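Local coordinates for uncharacterized protein (Leishmania infantum, PDB 4TYZ), which is of unknown function but carries a C-terminal GRAM domain, the part described here, and may bind or transfer sterols as members of its family are thought to, at residues Ile57-Asp60 against Glu61-Asp64; Phe46-Thr49 against Leu50-Ala53. One frame throughout, in Å; residues are numbered along the deposited sequence.

Overall arrangement
Both interactions are local turns at the ends of strand 54-58 in the antiparallel sheet of this GRAM domain, a principle worked twice: a chain that leaves a strand is pinned by its own polar groups. Interaction 2 (46-49 with 50-53) joins neighbouring strands 43-48 and 54-58, whereas interaction 1 (57-60 with 61-64) carries the chain from one outermost strand to the other, 62-67. Their centres lie about 21 Å apart, on opposite sides of the chain's centre. Each is partly buried. Interaction 1 sets isoleucines and a tyrosine against an acidic, solvent-facing side; interaction 2 has little apolar packing and relies on Ser48 gripping Ala53 O, with Gln47 bonded to the strand end.

Interaction 1. Residues Ile57-Asp60 against Glu61-Asp64; sequences IEYD and EIKD
Glu61 reaches back along the chain to the backbone of Glu58: Glu58 N donates to Glu61 OE2 at 2.9 Å. The bond is nearly straight (166°) and meets the carboxylate on its anti side, close to its plane. With CG anti to its own carbonyl carbon (chi1 -65°) and the chain extended beyond, the glutamate lies over the turn, and CG1 of Ile57 packs against its CB and OE2. Two backbone bonds tighten the 3-10 turn at 59-61, which links the outermost strands of the PH-like GRAM sheet: Glu61 N to Glu58 O at 2.8 Å, and Ile62 N to Tyr59 O at 3.1 Å. Each donor stands well above its acceptor's carbonyl plane.

The close-packed side is apolar. CD1 of Ile57 touches CG1 of Ile62 at 3.8 Å, while CD1 of Ile62 meets Tyr59 CD1 at 4.0 Å, the two side chains running alongside in the same direction. Tyr59 OH bonds Thr40 O, and its side chain also touches Trp107 of helix 96-107. By contrast, the outer side is polar and exposed at Asp60 and Glu61. Here Glu58, bent at chi2 (-90°), turns OE1 forward to accept from Asp60 N at 3.0 Å. Across the turn, a water bridges Tyr59 O and Ile62 O.

Two carboxylates are thereby spent on backbone N-H groups, which probably offsets part of the mutual repulsion of three neighbouring acids.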
loop_
_atom_site.group_PDB
_atom_site.type_symbol
_atom_site.label_atom_id
_atom_site.label_comp_id
_atom_site.label_asym_id
_atom_site.label_seq_id
_atom_site.Cartn_x
_atom_site.Cartn_y
_atom_site.Cartn_z
ATOM N N ILE A 57 -5.167 -4.054 5.035
ATOM C CA ILE A 57 -4.535 -4.821 6.089
ATOM C C ILE A 57 -4.277 -3.904 7.274
ATOM O O ILE A 57 -3.856 -2.763 7.116
ATOM C CB ILE A 57 -3.232 -5.489 5.590
ATOM C CG1 ILE A 57 -2.582 -6.281 6.723
ATOM C CG2 ILE A 57 -2.280 -4.479 5.032
ATOM C CD1 ILE A 57 -1.574 -7.267 6.239
ATOM N N GLU A 58 -4.599 -4.388 8.468
ATOM C CA GLU A 58 -4.383 -3.586 9.669
ATOM C C GLU A 58 -2.896 -3.583 10.008
ATOM O O GLU A 58 -2.220 -4.580 9.785
ATOM C CB GLU A 58 -5.197 -4.162 10.840
ATOM C CG GLU A 58 -6.150 -3.190 11.530
ATOM C CD GLU A 58 -5.506 -2.424 12.691
ATOM O OE1 GLU A 58 -4.278 -2.546 12.899
ATOM O OE2 GLU A 58 -6.237 -1.695 13.407
ATOM N N TYR A 59 -2.366 -2.481 10.534
ATOM C CA TYR A 59 -0.956 -2.502 10.916
ATOM C C TYR A 59 -0.648 -3.607 11.925
ATOM O O TYR A 59 0.476 -4.124 11.941
ATOM C CB TYR A 59 -0.506 -1.146 11.476
ATOM C CG TYR A 59 -0.588 -0.083 10.423
ATOM C CD1 TYR A 59 0.255 -0.109 9.320
ATOM C CD2 TYR A 59 -1.544 0.924 10.510
ATOM C CE1 TYR A 59 0.136 0.859 8.321
ATOM C CE2 TYR A 59 -1.653 1.889 9.536
ATOM C CZ TYR A 59 -0.814 1.849 8.450
ATOM O OH TYR A 59 -0.933 2.821 7.482
ATOM N N ASP A 60 -1.632 -4.009 12.737
ATOM C CA ASP A 60 -1.357 -5.057 13.717
ATOM C C ASP A 60 -1.343 -6.451 13.074
ATOM O O ASP A 60 -1.109 -7.451 13.756
ATOM C CB ASP A 60 -2.328 -4.980 14.935
ATOM C CG ASP A 60 -3.798 -5.326 14.622
ATOM O OD1 ASP A 60 -4.153 -5.715 13.496
ATOM O OD2 ASP A 60 -4.624 -5.231 15.578
ATOM N N GLU A 61 -1.540 -6.499 11.757
ATOM C CA GLU A 61 -1.441 -7.727 10.973
ATOM C C GLU A 61 -0.125 -7.797 10.191
ATOM O O GLU A 61 0.169 -8.806 9.551
ATOM C CB GLU A 61 -2.620 -7.832 9.997
ATOM C CG GLU A 61 -3.967 -7.962 10.699
ATOM C CD GLU A 61 -5.141 -8.090 9.732
ATOM O OE1 GLU A 61 -5.910 -9.068 9.865
ATOM O OE2 GLU A 61 -5.325 -7.208 8.862
ATOM N N ILE A 62 0.648 -6.720 10.242
ATOM C CA ILE A 62 1.876 -6.610 9.447
ATOM C C ILE A 62 3.082 -6.997 10.294
ATOM O O ILE A 62 3.317 -6.422 11.352
ATOM C CB ILE A 62 2.060 -5.189 8.891
ATOM C CG1 ILE A 62 0.963 -4.895 7.862
ATOM C CG2 ILE A 62 3.451 -5.027 8.255
ATOM C CD1 ILE A 62 0.978 -3.474 7.344
ATOM N N LYS A 63 3.831 -7.987 9.818
ATOM C CA LYS A 63 5.002 -8.484 10.533
ATOM C C LYS A 63 6.274 -7.708 10.192
ATOM O O LYS A 63 7.135 -7.486 11.052
ATOM C CB LYS A 63 5.200 -9.977 10.224
ATOM C CG LYS A 63 6.440 -10.612 10.859
ATOM C CD LYS A 63 6.527 -12.080 10.467
ATOM C CE LYS A 63 7.634 -12.793 11.227
ATOM N NZ LYS A 63 7.614 -14.260 10.976
ATOM N N ASP A 64 6.398 -7.297 8.933
ATOM C CA ASP A 64 7.608 -6.611 8.477
ATOM C C ASP A 64 7.312 -5.834 7.215
ATOM O O ASP A 64 6.388 -6.153 6.481
ATOM C CB ASP A 64 8.753 -7.614 8.242
ATOM C CG ASP A 64 10.126 -6.965 8.267
ATOM O OD1 ASP A 64 10.226 -5.765 8.615
ATOM O OD2 ASP A 64 11.121 -7.670 7.961
HETATM O O HOH W 1 2.144 -5.200 13.910
#

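Interaction 2. Residues Phe46-Thr49 against Leu50-Ala53; sequences FQST and LAAA
Ser48 grips Ala53 O twice. Ser48 N donates to Ala53 O at 3.0 Å, nearly along the C=O axis, and Ser48 OG donates to Ala53 O at 2.8 Å from above the carbonyl plane. The hydroxyl is placed for this by a chi1 of -59°, which sets OG beside its own backbone N, so that one residue supplies both donors. Ser48 OG also lies 3.4 Å from the methyl Ala53 CB, and Ser48 CB touches Ala51 CB at 3.9 Å.

The side-chain amide of Gln47 works inside the bend. Folded at chi2 (62°), it swings Gln47 NE2 over to Ser48 O at 2.9 Å; this bond is straight (167°), lies in the plane of the amide and uses a lone pair of the carbonyl. Ala51 O is almost as near to Gln47 NE2, at 3.0 Å, but the angle is too poor for a bond. The other end of the amide is satisfied by Ser9, whose OG bonds Gln47 OE1, while Ala52 O is bonded to His54 ND1.

This beta-hairpin loop turns the chain from strand 43-48 into 54-58, with Gln47 and Thr49 paired by backbone bonds to strand 31-39 and Ala53 resting on Trp26 of strand 20-28.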
loop_
_atom_site.group_PDB
_atom_site.type_symbol
_atom_site.label_atom_id
_atom_site.label_comp_id
_atom_site.label_asym_id
_atom_site.label_seq_id
_atom_site.Cartn_x
_atom_site.Cartn_y
_atom_site.Cartn_z
ATOM N N PHE A 46 -4.948 -0.679 -0.532
ATOM C CA PHE A 46 -4.636 -0.458 -1.939
ATOM C C PHE A 46 -5.889 -0.644 -2.764
ATOM O O PHE A 46 -6.626 -1.598 -2.542
ATOM C CB PHE A 46 -3.545 -1.424 -2.422
ATOM C CG PHE A 46 -3.247 -1.300 -3.890
ATOM C CD1 PHE A 46 -2.261 -0.434 -4.333
ATOM C CD2 PHE A 46 -3.971 -2.029 -4.825
ATOM C CE1 PHE A 46 -1.992 -0.301 -5.696
ATOM C CE2 PHE A 46 -3.722 -1.901 -6.185
ATOM C CZ PHE A 46 -2.721 -1.046 -6.626
ATOM N N GLN A 47 -6.127 0.266 -3.709
ATOM C CA GLN A 47 -7.187 0.095 -4.704
ATOM C C GLN A 47 -6.625 0.259 -6.108
ATOM O O GLN A 47 -5.953 1.247 -6.394
ATOM C CB GLN A 47 -8.322 1.103 -4.474
ATOM C CG GLN A 47 -9.402 1.112 -5.576
ATOM C CD GLN A 47 -10.126 -0.213 -5.690
ATOM O OE1 GLN A 47 -10.702 -0.703 -4.717
ATOM N NE2 GLN A 47 -10.109 -0.799 -6.883
ATOM N N SER A 48 -6.918 -0.699 -6.986
ATOM C CA SER A 48 -6.553 -0.597 -8.394
ATOM C C SER A 48 -7.317 0.542 -9.066
ATOM O O SER A 48 -8.507 0.741 -8.818
ATOM C CB SER A 48 -6.849 -1.910 -9.122
ATOM O OG SER A 48 -6.145 -2.989 -8.548
ATOM N N THR A 49 -6.616 1.285 -9.907
ATOM C CA THR A 49 -7.207 2.408 -10.619
ATOM C C THR A 49 -8.285 1.961 -11.585
ATOM O O THR A 49 -9.358 2.569 -11.668
ATOM C CB THR A 49 -6.136 3.175 -11.405
ATOM O OG1 THR A 49 -5.153 3.674 -10.500
ATOM C CG2 THR A 49 -6.765 4.344 -12.173
ATOM N N LEU A 50 -7.999 0.896 -12.321
ATOM C CA LEU A 50 -8.895 0.505 -13.407
ATOM C C LEU A 50 -9.386 -0.932 -13.295
ATOM O O LEU A 50 -9.824 -1.532 -14.283
ATOM C CB LEU A 50 -8.203 0.707 -14.756
ATOM C CG LEU A 50 -7.782 2.134 -15.104
ATOM C CD1 LEU A 50 -7.054 2.141 -16.446
ATOM C CD2 LEU A 50 -8.986 3.070 -15.131
ATOM N N ALA A 51 -9.323 -1.479 -12.090
ATOM C CA ALA A 51 -9.793 -2.836 -11.848
ATOM C C ALA A 51 -10.378 -2.942 -10.448
ATOM O O ALA A 51 -10.212 -2.040 -9.625
ATOM C CB ALA A 51 -8.658 -3.833 -12.030
ATOM N N ALA A 52 -11.060 -4.052 -10.179
ATOM C CA ALA A 52 -11.675 -4.276 -8.873
ATOM C C ALA A 52 -10.677 -4.540 -7.750
ATOM O O ALA A 52 -10.965 -4.227 -6.586
ATOM C CB ALA A 52 -12.649 -5.435 -8.956
ATOM N N ALA A 53 -9.533 -5.123 -8.102
ATOM C CA ALA A 53 -8.559 -5.619 -7.133
ATOM C C ALA A 53 -8.193 -4.580 -6.083
ATOM O O ALA A 53 -7.864 -3.439 -6.401
ATOM C CB ALA A 53 -7.306 -6.104 -7.839
#